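Local structure of rhamnosidase B (2OKX) at residues Asn396-Asn401 with Gln477-Leu482; Tyr466-Met471 with Tyr507-Val512; Phe72-Asp77 with Val191-Pro196. The protein hydrolyses alpha-L-rhamnosides as a glycoside hydrolase of family 78, releasing terminal alpha-L-rhamnose units. All blocks are in the same frame, centred on the assembly; numbering follows the deposited sequence.

Contacts 1 and 2 are neighbours, with centres about 10 Å apart, and both are buried. Strand 462-472 carries contact 2 and also touches the loop of contact 1: Y466, paired with F509, accepts a hydrogen bond on its hydroxyl from T479 N, and Q477 bonds to Y470 through the backbone. Contact 3, in the N-terminal domain, is about 35 Å from contact 1 between centres and is only partly buried. Their chemistry differs accordingly. In contact 1 a helix and a turn meet by van der Waals packing without a hydrogen bond between them. Contact 2 adds sulfur-aromatic packing to antiparallel backbone bonds, while contact 3 combines a short parallel pairing with a salt bridge.

Contact 1. Residues Asn396-Asn401 with Gln477-Leu482; sequences NVFGSN and QHTYGL
F398 reaches from the first turn of helix 397-402 and lays the outer part of its ring against the turn T479-L482. Its CG stands anti to the backbone N (chi1 -175°), and the ring beyond it touches through CE1, 3.7 Å from T479 OG1, and CZ, 3.9 Å from Y480 CA. CD1 and CE1 approach the carbonyl O of L482. CZ also meets Y480 CD1 obliquely at 4.2 Å. A phenylalanine suits this place because its broad, uncharged ring can touch several residues of a turn at once without needing a polar partner.

The turn lies in the loop between strands 475-477 and 485-489 of the concanavalin-like domain; it is type II, closed by L482 N bonding to T479 O. T479 reinforces it from its side chain: OG1 bonds to L482 O at 2.7 Å, in the plane of that carbonyl, so the hydroxyl facing the phenylalanine is already engaged. G481, at a phi of 95°, takes the positive backbone angle that favours glycine in the third position of such a turn.

N396 is the N-cap of the helix, its OD1 accepting from G399 N at 3.0 Å. N401 ND2 bonds back to V397 O, while the backbone O of N401 lies 3.7 Å from H478 NE2, without a hydrogen bond. Around the pair, H315 meets the F398 ring, and the hydroxyl of Y480 bonds to E287.

No hydrogen bond joins the helix to the turn. Each piece settles much of its polar chemistry internally, through the cap on one side and the threonine bond on the other, which implies that their mutual position depends on the fit of the F398 ring and on neighbours such as Y466, whose hydroxyl accepts from T479 N.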
loop_
_atom_site.group_PDB
_atom_site.type_symbol
_atom_site.label_atom_id
_atom_site.label_comp_id
_atom_site.label_asym_id
_atom_site.label_seq_id
_atom_site.Cartn_x
_atom_site.Cartn_y
_atom_site.Cartn_z
ATOM N N ASN A 396 4.839 -3.346 22.279
ATOM C CA ASN A 396 4.948 -2.375 21.199
ATOM C C ASN A 396 6.324 -2.281 20.540
ATOM O O ASN A 396 7.189 -1.509 20.964
ATOM C CB ASN A 396 4.521 -1.013 21.764
ATOM C CG ASN A 396 4.581 0.098 20.745
ATOM O OD1 ASN A 396 4.718 -0.142 19.542
ATOM N ND2 ASN A 396 4.466 1.333 21.221
ATOM N N VAL A 397 6.505 -3.055 19.475
ATOM C CA VAL A 397 7.774 -3.075 18.763
ATOM C C VAL A 397 8.127 -1.733 18.133
ATOM O O VAL A 397 9.270 -1.297 18.210
ATOM C CB VAL A 397 7.778 -4.166 17.674
ATOM C CG1 VAL A 397 9.105 -4.137 16.906
ATOM C CG2 VAL A 397 7.575 -5.537 18.323
ATOM N N PHE A 398 7.150 -1.074 17.515
ATOM C CA PHE A 398 7.403 0.215 16.875
ATOM C C PHE A 398 7.900 1.260 17.873
ATOM O O PHE A 398 8.959 1.862 17.685
ATOM C CB PHE A 398 6.132 0.720 16.178
ATOM C CG PHE A 398 6.330 1.991 15.394
ATOM C CD1 PHE A 398 6.970 1.974 14.155
ATOM C CD2 PHE A 398 5.882 3.209 15.897
ATOM C CE1 PHE A 398 7.160 3.153 13.429
ATOM C CE2 PHE A 398 6.066 4.396 15.181
ATOM C CZ PHE A 398 6.707 4.367 13.941
ATOM N N GLY A 399 7.134 1.475 18.939
ATOM C CA GLY A 399 7.523 2.459 19.933
ATOM C C GLY A 399 8.867 2.154 20.555
ATOM O O GLY A 399 9.632 3.065 20.875
ATOM N N SER A 400 9.154 0.866 20.726
ATOM C CA SER A 400 10.410 0.415 21.313
ATOM C C SER A 400 11.594 0.649 20.374
ATOM O O SER A 400 12.750 0.621 20.803
ATOM C CB SER A 400 10.320 -1.074 21.666
ATOM O OG SER A 400 9.303 -1.321 22.626
ATOM N N ASN A 401 11.309 0.870 19.092
ATOM C CA ASN A 401 12.363 1.132 18.114
ATOM C C ASN A 401 12.537 2.624 17.862
ATOM O O ASN A 401 13.657 3.100 17.669
ATOM C CB ASN A 401 12.064 0.407 16.795
ATOM C CG ASN A 401 12.750 -0.938 16.713
ATOM O OD1 ASN A 401 13.964 -1.013 16.511
ATOM N ND2 ASN A 401 11.984 -2.009 16.883
ATOM N N GLN A 477 14.723 6.560 8.888
ATOM C CA GLN A 477 13.421 7.148 8.591
ATOM C C GLN A 477 12.386 6.156 9.100
ATOM O O GLN A 477 12.113 5.144 8.452
ATOM C CB GLN A 477 13.218 7.375 7.084
ATOM C CG GLN A 477 11.921 8.114 6.782
ATOM C CD GLN A 477 11.697 8.379 5.301
ATOM O OE1 GLN A 477 12.646 8.542 4.534
ATOM N NE2 GLN A 477 10.431 8.452 4.903
ATOM N N HIS A 478 11.820 6.430 10.271
ATOM C CA HIS A 478 10.821 5.529 10.828
ATOM C C HIS A 478 9.520 5.604 10.051
ATOM O O HIS A 478 9.165 6.655 9.521
ATOM C CB HIS A 478 10.592 5.838 12.310
ATOM C CG HIS A 478 11.742 5.430 13.174
ATOM N ND1 HIS A 478 12.594 6.339 13.760
ATOM C CD2 HIS A 478 12.219 4.207 13.495
ATOM C CE1 HIS A 478 13.548 5.691 14.406
ATOM N NE2 HIS A 478 13.343 4.397 14.259
ATOM N N THR A 479 8.819 4.476 9.981
ATOM C CA THR A 479 7.568 4.407 9.248
ATOM C C THR A 479 6.384 4.925 10.068
ATOM O O THR A 479 5.432 4.192 10.330
ATOM C CB THR A 479 7.292 2.953 8.780
ATOM O OG1 THR A 479 7.219 2.081 9.912
ATOM C CG2 THR A 479 8.419 2.466 7.875
ATOM N N TYR A 480 6.451 6.194 10.473
ATOM C CA TYR A 480 5.371 6.807 11.253
ATOM C C TYR A 480 4.064 6.548 10.519
ATOM O O TYR A 480 3.960 6.818 9.321
ATOM C CB TYR A 480 5.585 8.318 11.384
ATOM C CG TYR A 480 6.918 8.707 11.975
ATOM C CD1 TYR A 480 7.222 8.438 13.311
ATOM C CD2 TYR A 480 7.886 9.327 11.190
ATOM C CE1 TYR A 480 8.462 8.779 13.850
ATOM C CE2 TYR A 480 9.123 9.669 11.713
ATOM C CZ TYR A 480 9.409 9.393 13.041
ATOM O OH TYR A 480 10.644 9.731 13.545
ATOM N N GLY A 481 3.074 6.025 11.238
ATOM C CA GLY A 481 1.790 5.724 10.629
ATOM C C GLY A 481 1.709 4.274 10.185
ATOM O O GLY A 481 0.675 3.818 9.682
ATOM N N LEU A 482 2.802 3.544 10.380
ATOM C CA LEU A 482 2.865 2.141 9.986
ATOM C C LEU A 482 3.619 1.286 10.994
ATOM O O LEU A 482 4.843 1.374 11.099
ATOM C CB LEU A 482 3.553 2.009 8.623
ATOM C CG LEU A 482 3.827 0.591 8.119
ATOM C CD1 LEU A 482 2.511 -0.062 7.691
ATOM C CD2 LEU A 482 4.805 0.640 6.949
#

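Contact 2. Residues Tyr466-Met471 with Tyr507-Val512; sequences YGVEYM and YLFLTV
Two neighbouring strands of a mixed sheet, 462-472 and 507-513, run antiparallel here with an angle of 156° between their short segments. Y466 and F509 form a hydrogen-bonded pair, with F509 N giving a 2.7 Å bond to Y466 O and Y466 N bonding in return to F509 O. V468 and Y507 form the next such pair, V468 N to Y507 O being 2.9 Å. Between them G467 faces L508 in a non-hydrogen-bonded pair, and L508 CD1 lies 3.6 Å from Y466 O.

This pairing belongs to the concanavalin-like domain, and on the face bearing Y466, V468, Y507 and F509 the side chains pack together. V468 CG2 fills the angle between Y507 CB and the in-plane edge of F509. M471, just beyond the paired residues, supplies a flexible, polarisable chain: its CG sits over the centre of the Y507 ring, 3.6 Å from the centroid, and SD lies over the same face, 3.5 Å from Y507 CG. The bend at chi3 (-63°) turns CE toward F509, where it meets CZ tip to tip at 3.7 Å. A water joins Y507 OH, 2.7 Å away, to the carbonyl O of M471, to which it donates.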
loop_
_atom_site.group_PDB
_atom_site.type_symbol
_atom_site.label_atom_id
_atom_site.label_comp_id
_atom_site.label_asym_id
_atom_site.label_seq_id
_atom_site.Cartn_x
_atom_site.Cartn_y
_atom_site.Cartn_z
ATOM N N TYR A 466 11.141 -5.226 12.802
ATOM C CA TYR A 466 10.647 -3.926 12.364
ATOM C C TYR A 466 11.346 -3.539 11.057
ATOM O O TYR A 466 12.566 -3.435 11.006
ATOM C CB TYR A 466 10.925 -2.896 13.463
ATOM C CG TYR A 466 10.767 -1.447 13.061
ATOM C CD1 TYR A 466 9.642 -1.006 12.358
ATOM C CD2 TYR A 466 11.727 -0.503 13.428
ATOM C CE1 TYR A 466 9.478 0.344 12.032
ATOM C CE2 TYR A 466 11.571 0.842 13.113
ATOM C CZ TYR A 466 10.446 1.259 12.418
ATOM O OH TYR A 466 10.282 2.598 12.149
ATOM N N GLY A 467 10.564 -3.333 10.001
ATOM C CA GLY A 467 11.150 -2.989 8.718
ATOM C C GLY A 467 11.007 -1.541 8.287
ATOM O O GLY A 467 9.928 -0.956 8.385
ATOM N N VAL A 468 12.106 -0.955 7.821
ATOM C CA VAL A 468 12.078 0.420 7.336
ATOM C C VAL A 468 12.617 0.423 5.909
ATOM O O VAL A 468 13.248 -0.542 5.478
ATOM C CB VAL A 468 12.915 1.376 8.223
ATOM C CG1 VAL A 468 12.367 1.366 9.645
ATOM C CG2 VAL A 468 14.382 0.981 8.209
ATOM N N GLU A 469 12.354 1.503 5.179
ATOM C CA GLU A 469 12.790 1.624 3.789
ATOM C C GLU A 469 14.085 2.400 3.619
ATOM O O GLU A 469 14.841 2.159 2.676
ATOM C CB GLU A 469 11.747 2.374 2.961
ATOM C CG GLU A 469 10.350 1.833 2.977
ATOM C CD GLU A 469 9.472 2.581 1.995
ATOM O OE1 GLU A 469 9.252 3.794 2.189
ATOM O OE2 GLU A 469 9.011 1.955 1.021
ATOM N N TYR A 470 14.320 3.343 4.524
ATOM C CA TYR A 470 15.469 4.220 4.415
ATOM C C TYR A 470 16.211 4.552 5.702
ATOM O O TYR A 470 15.608 4.793 6.744
ATOM C CB TYR A 470 15.001 5.532 3.759
ATOM C CG TYR A 470 16.092 6.541 3.494
ATOM C CD1 TYR A 470 16.429 7.512 4.442
ATOM C CD2 TYR A 470 16.816 6.506 2.303
ATOM C CE1 TYR A 470 17.463 8.421 4.207
ATOM C CE2 TYR A 470 17.847 7.404 2.061
ATOM C CZ TYR A 470 18.167 8.357 3.012
ATOM O OH TYR A 470 19.193 9.238 2.756
ATOM N N MET A 471 17.533 4.564 5.603
ATOM C CA MET A 471 18.395 4.944 6.708
ATOM C C MET A 471 19.743 5.333 6.124
ATOM O O MET A 471 20.175 4.787 5.101
ATOM C CB MET A 471 18.504 3.828 7.768
ATOM C CG MET A 471 18.976 2.473 7.324
ATOM S SD MET A 471 18.574 1.210 8.599
ATOM C CE MET A 471 19.541 1.796 9.995
ATOM N N TYR A 507 15.435 -2.493 5.155
ATOM C CA TYR A 507 16.216 -2.785 6.359
ATOM C C TYR A 507 15.339 -3.361 7.459
ATOM O O TYR A 507 14.276 -2.828 7.749
ATOM C CB TYR A 507 16.875 -1.504 6.875
ATOM C CG TYR A 507 17.654 -0.759 5.815
ATOM C CD1 TYR A 507 19.000 -1.051 5.568
ATOM C CD2 TYR A 507 17.044 0.239 5.060
ATOM C CE1 TYR A 507 19.721 -0.356 4.592
ATOM C CE2 TYR A 507 17.752 0.936 4.084
ATOM C CZ TYR A 507 19.086 0.638 3.858
ATOM O OH TYR A 507 19.782 1.361 2.918
ATOM N N LEU A 508 15.797 -4.445 8.075
ATOM C CA LEU A 508 15.040 -5.073 9.146
ATOM C C LEU A 508 15.755 -4.969 10.483
ATOM O O LEU A 508 16.889 -5.429 10.639
ATOM C CB LEU A 508 14.791 -6.550 8.830
ATOM C CG LEU A 508 13.932 -7.323 9.840
ATOM C CD1 LEU A 508 12.488 -6.843 9.764
ATOM C CD2 LEU A 508 13.995 -8.813 9.537
ATOM N N PHE A 509 15.100 -4.340 11.448
ATOM C CA PHE A 509 15.665 -4.248 12.784
ATOM C C PHE A 509 15.192 -5.517 13.478
ATOM O O PHE A 509 13.993 -5.700 13.684
ATOM C CB PHE A 509 15.126 -3.027 13.539
ATOM C CG PHE A 509 15.776 -1.734 13.147
ATOM C CD1 PHE A 509 15.458 -1.109 11.945
ATOM C CD2 PHE A 509 16.718 -1.140 13.982
ATOM C CE1 PHE A 509 16.073 0.094 11.579
ATOM C CE2 PHE A 509 17.338 0.059 13.628
ATOM C CZ PHE A 509 17.014 0.677 12.424
ATOM N N LEU A 510 16.124 -6.407 13.809
ATOM C CA LEU A 510 15.776 -7.650 14.486
ATOM C C LEU A 510 16.367 -7.509 15.879
ATOM O O LEU A 510 17.584 -7.511 16.044
ATOM C CB LEU A 510 16.388 -8.854 13.760
ATOM C CG LEU A 510 15.943 -10.225 14.280
ATOM C CD1 LEU A 510 14.471 -10.443 13.951
ATOM C CD2 LEU A 510 16.790 -11.317 13.653
ATOM N N THR A 511 15.503 -7.368 16.879
ATOM C CA THR A 511 15.976 -7.174 18.242
ATOM C C THR A 511 15.610 -8.333 19.162
ATOM O O THR A 511 14.440 -8.706 19.289
ATOM C CB THR A 511 15.435 -5.845 18.793
ATOM O OG1 THR A 511 15.667 -4.811 17.826
ATOM C CG2 THR A 511 16.143 -5.463 20.078
ATOM N N VAL A 512 16.638 -8.902 19.792
ATOM C CA VAL A 512 16.483 -10.044 20.688
ATOM C C VAL A 512 16.544 -9.567 22.135
ATOM O O VAL A 512 17.506 -8.910 22.534
ATOM C CB VAL A 512 17.603 -11.081 20.436
ATOM C CG1 VAL A 512 17.376 -12.330 21.286
ATOM C CG2 VAL A 512 17.646 -11.441 18.951
HETATM O O HOH W 1 18.632 3.721 2.548
#

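Contact 3. Residues Phe72-Asp77 with Val191-Pro196; sequences FYDSYD and VPRDIP
Backbone hydrogen bonds align F72-Y73 with V191-P192 as parallel neighbours: Y73 N donates to V191 O, and R193 N donates to Y73 O, both at 2.9 Å. P192 has no N-H, but its CD points clear of strand 70-77, so no bond to that strand is given up; the Y73 ring lies over the peptide instead.

Aromatic packing follows on both faces of this pairing. On one, V191 CG1 lies over the F72 ring, 3.7 Å from its centroid and displaced toward the rim, while P192 O approaches the ring edge at CD1. On the other, P192 CA covers a face of Y73, 3.8 Å from the centroid. Y73 CG stands between its backbone N and carbonyl carbon (chi1 66°), and the ring lies alongside the proline.

Further along, R193, extended from CG to NE, carries its guanidinium to D74, and NH1 bonds to OD1 at 2.8 Å in a salt bridge. OD1 lies in the guanidinium plane, but NH1 approaches from above the carboxylate plane. NH2 also bonds to P196 O at 3.1 Å, so the arginine ties D74 of strand 70-77 to the loop that follows R193. An alanine here would probably leave D74 OD1 without its charged mate and the backbone around P196 freer to shift. D74 OD2 keeps a bond to Y50, and D194 has its own salt bridge to R599 of helix 595-603.

The arrangement is an edge pairing: strand 189-192 is one of the two outermost strands of a mixed five-stranded sheet in the N-terminal domain, added parallel to 70-77, whose other neighbour, 41-47, runs antiparallel.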
loop_
_atom_site.group_PDB
_atom_site.type_symbol
_atom_site.label_atom_id
_atom_site.label_comp_id
_atom_site.label_asym_id
_atom_site.label_seq_id
_atom_site.Cartn_x
_atom_site.Cartn_y
_atom_site.Cartn_z
ATOM N N PHE A 72 -13.971 -13.492 -4.206
ATOM C CA PHE A 72 -13.104 -14.313 -5.049
ATOM C C PHE A 72 -12.604 -15.580 -4.354
ATOM O O PHE A 72 -12.170 -15.540 -3.201
ATOM C CB PHE A 72 -11.900 -13.485 -5.506
ATOM C CG PHE A 72 -12.208 -12.517 -6.615
ATOM C CD1 PHE A 72 -12.337 -12.959 -7.925
ATOM C CD2 PHE A 72 -12.348 -11.157 -6.349
ATOM C CE1 PHE A 72 -12.598 -12.058 -8.967
ATOM C CE2 PHE A 72 -12.610 -10.250 -7.379
ATOM C CZ PHE A 72 -12.733 -10.704 -8.692
ATOM N N TYR A 73 -12.662 -16.708 -5.059
ATOM C CA TYR A 73 -12.186 -17.965 -4.494
ATOM C C TYR A 73 -11.078 -18.539 -5.367
ATOM O O TYR A 73 -11.070 -18.350 -6.585
ATOM C CB TYR A 73 -13.336 -18.974 -4.348
ATOM C CG TYR A 73 -13.945 -19.454 -5.644
ATOM C CD1 TYR A 73 -13.401 -20.536 -6.337
ATOM C CD2 TYR A 73 -15.081 -18.839 -6.171
ATOM C CE1 TYR A 73 -13.979 -20.995 -7.526
ATOM C CE2 TYR A 73 -15.662 -19.287 -7.353
ATOM C CZ TYR A 73 -15.108 -20.364 -8.026
ATOM O OH TYR A 73 -15.686 -20.804 -9.197
ATOM N N ASP A 74 -10.147 -19.246 -4.734
ATOM C CA ASP A 74 -9.013 -19.834 -5.437
ATOM C C ASP A 74 -9.191 -21.323 -5.689
ATOM O O ASP A 74 -9.830 -22.018 -4.901
ATOM C CB ASP A 74 -7.736 -19.609 -4.625
ATOM C CG ASP A 74 -7.515 -18.150 -4.297
ATOM O OD1 ASP A 74 -7.635 -17.319 -5.217
ATOM O OD2 ASP A 74 -7.225 -17.835 -3.129
ATOM N N SER A 75 -8.616 -21.801 -6.790
ATOM C CA SER A 75 -8.692 -23.212 -7.156
ATOM C C SER A 75 -7.284 -23.754 -7.384
ATOM O O SER A 75 -6.620 -23.377 -8.348
ATOM C CB SER A 75 -9.520 -23.389 -8.433
ATOM O OG SER A 75 -10.821 -22.848 -8.290
ATOM N N TYR A 76 -6.836 -24.637 -6.496
ATOM C CA TYR A 76 -5.505 -25.231 -6.605
ATOM C C TYR A 76 -5.524 -26.673 -7.079
ATOM O O TYR A 76 -6.394 -27.450 -6.691
ATOM C CB TYR A 76 -4.784 -25.238 -5.257
ATOM C CG TYR A 76 -4.561 -23.891 -4.622
ATOM C CD1 TYR A 76 -5.578 -23.255 -3.911
ATOM C CD2 TYR A 76 -3.322 -23.261 -4.712
ATOM C CE1 TYR A 76 -5.364 -22.022 -3.300
ATOM C CE2 TYR A 76 -3.096 -22.030 -4.106
ATOM C CZ TYR A 76 -4.120 -21.415 -3.403
ATOM O OH TYR A 76 -3.904 -20.190 -2.816
ATOM N N ASP A 77 -4.554 -27.028 -7.913
ATOM C CA ASP A 77 -4.425 -28.406 -8.354
ATOM C C ASP A 77 -3.506 -28.984 -7.279
ATOM O O ASP A 77 -2.314 -28.666 -7.244
ATOM C CB ASP A 77 -3.732 -28.494 -9.710
ATOM C CG ASP A 77 -3.585 -29.927 -10.191
ATOM O OD1 ASP A 77 -3.301 -30.812 -9.354
ATOM O OD2 ASP A 77 -3.744 -30.168 -11.404
ATOM N N VAL A 191 -16.968 -15.735 -6.735
ATOM C CA VAL A 191 -16.480 -15.661 -8.107
ATOM C C VAL A 191 -15.043 -16.166 -8.212
ATOM O O VAL A 191 -14.224 -15.928 -7.325
ATOM C CB VAL A 191 -16.559 -14.208 -8.632
ATOM C CG1 VAL A 191 -15.814 -13.275 -7.694
ATOM C CG2 VAL A 191 -15.977 -14.120 -10.026
ATOM N N PRO A 192 -14.720 -16.876 -9.305
ATOM C CA PRO A 192 -13.367 -17.406 -9.492
ATOM C C PRO A 192 -12.254 -16.366 -9.643
ATOM O O PRO A 192 -12.393 -15.384 -10.372
ATOM C CB PRO A 192 -13.514 -18.291 -10.731
ATOM C CG PRO A 192 -14.609 -17.614 -11.500
ATOM C CD PRO A 192 -15.600 -17.288 -10.413
ATOM N N ARG A 193 -11.155 -16.606 -8.930
ATOM C CA ARG A 193 -9.972 -15.748 -8.967
ATOM C C ARG A 193 -9.690 -15.402 -10.431
ATOM O O ARG A 193 -9.612 -16.300 -11.272
ATOM C CB ARG A 193 -8.790 -16.519 -8.370
ATOM C CG ARG A 193 -7.490 -15.744 -8.272
ATOM C CD ARG A 193 -6.306 -16.688 -8.139
ATOM N NE ARG A 193 -5.057 -15.954 -7.954
ATOM C CZ ARG A 193 -4.557 -15.614 -6.770
ATOM N NH1 ARG A 193 -5.192 -15.948 -5.653
ATOM N NH2 ARG A 193 -3.428 -14.920 -6.705
ATOM N N ASP A 194 -9.540 -14.116 -10.745
ATOM C CA ASP A 194 -9.296 -13.720 -12.131
ATOM C C ASP A 194 -7.843 -13.420 -12.523
ATOM O O ASP A 194 -7.588 -12.650 -13.452
ATOM C CB ASP A 194 -10.198 -12.534 -12.516
ATOM C CG ASP A 194 -10.113 -11.380 -11.532
ATOM O OD1 ASP A 194 -10.694 -10.314 -11.822
ATOM O OD2 ASP A 194 -9.475 -11.534 -10.472
ATOM N N ILE A 195 -6.899 -14.031 -11.811
ATOM C CA ILE A 195 -5.473 -13.885 -12.106
ATOM C C ILE A 195 -4.755 -15.129 -11.601
ATOM O O ILE A 195 -5.272 -15.849 -10.750
ATOM C CB ILE A 195 -4.808 -12.670 -11.395
ATOM C CG1 ILE A 195 -5.132 -12.693 -9.898
ATOM C CG2 ILE A 195 -5.219 -11.375 -12.056
ATOM C CD1 ILE A 195 -4.175 -11.862 -9.057
ATOM N N PRO A 196 -3.557 -15.407 -12.133
ATOM C CA PRO A 196 -2.820 -16.586 -11.672
ATOM C C PRO A 196 -2.370 -16.345 -10.235
ATOM O O PRO A 196 -2.628 -15.279 -9.676
ATOM C CB PRO A 196 -1.652 -16.667 -12.653
ATOM C CG PRO A 196 -1.428 -15.235 -13.035
ATOM C CD PRO A 196 -2.838 -14.721 -13.220
#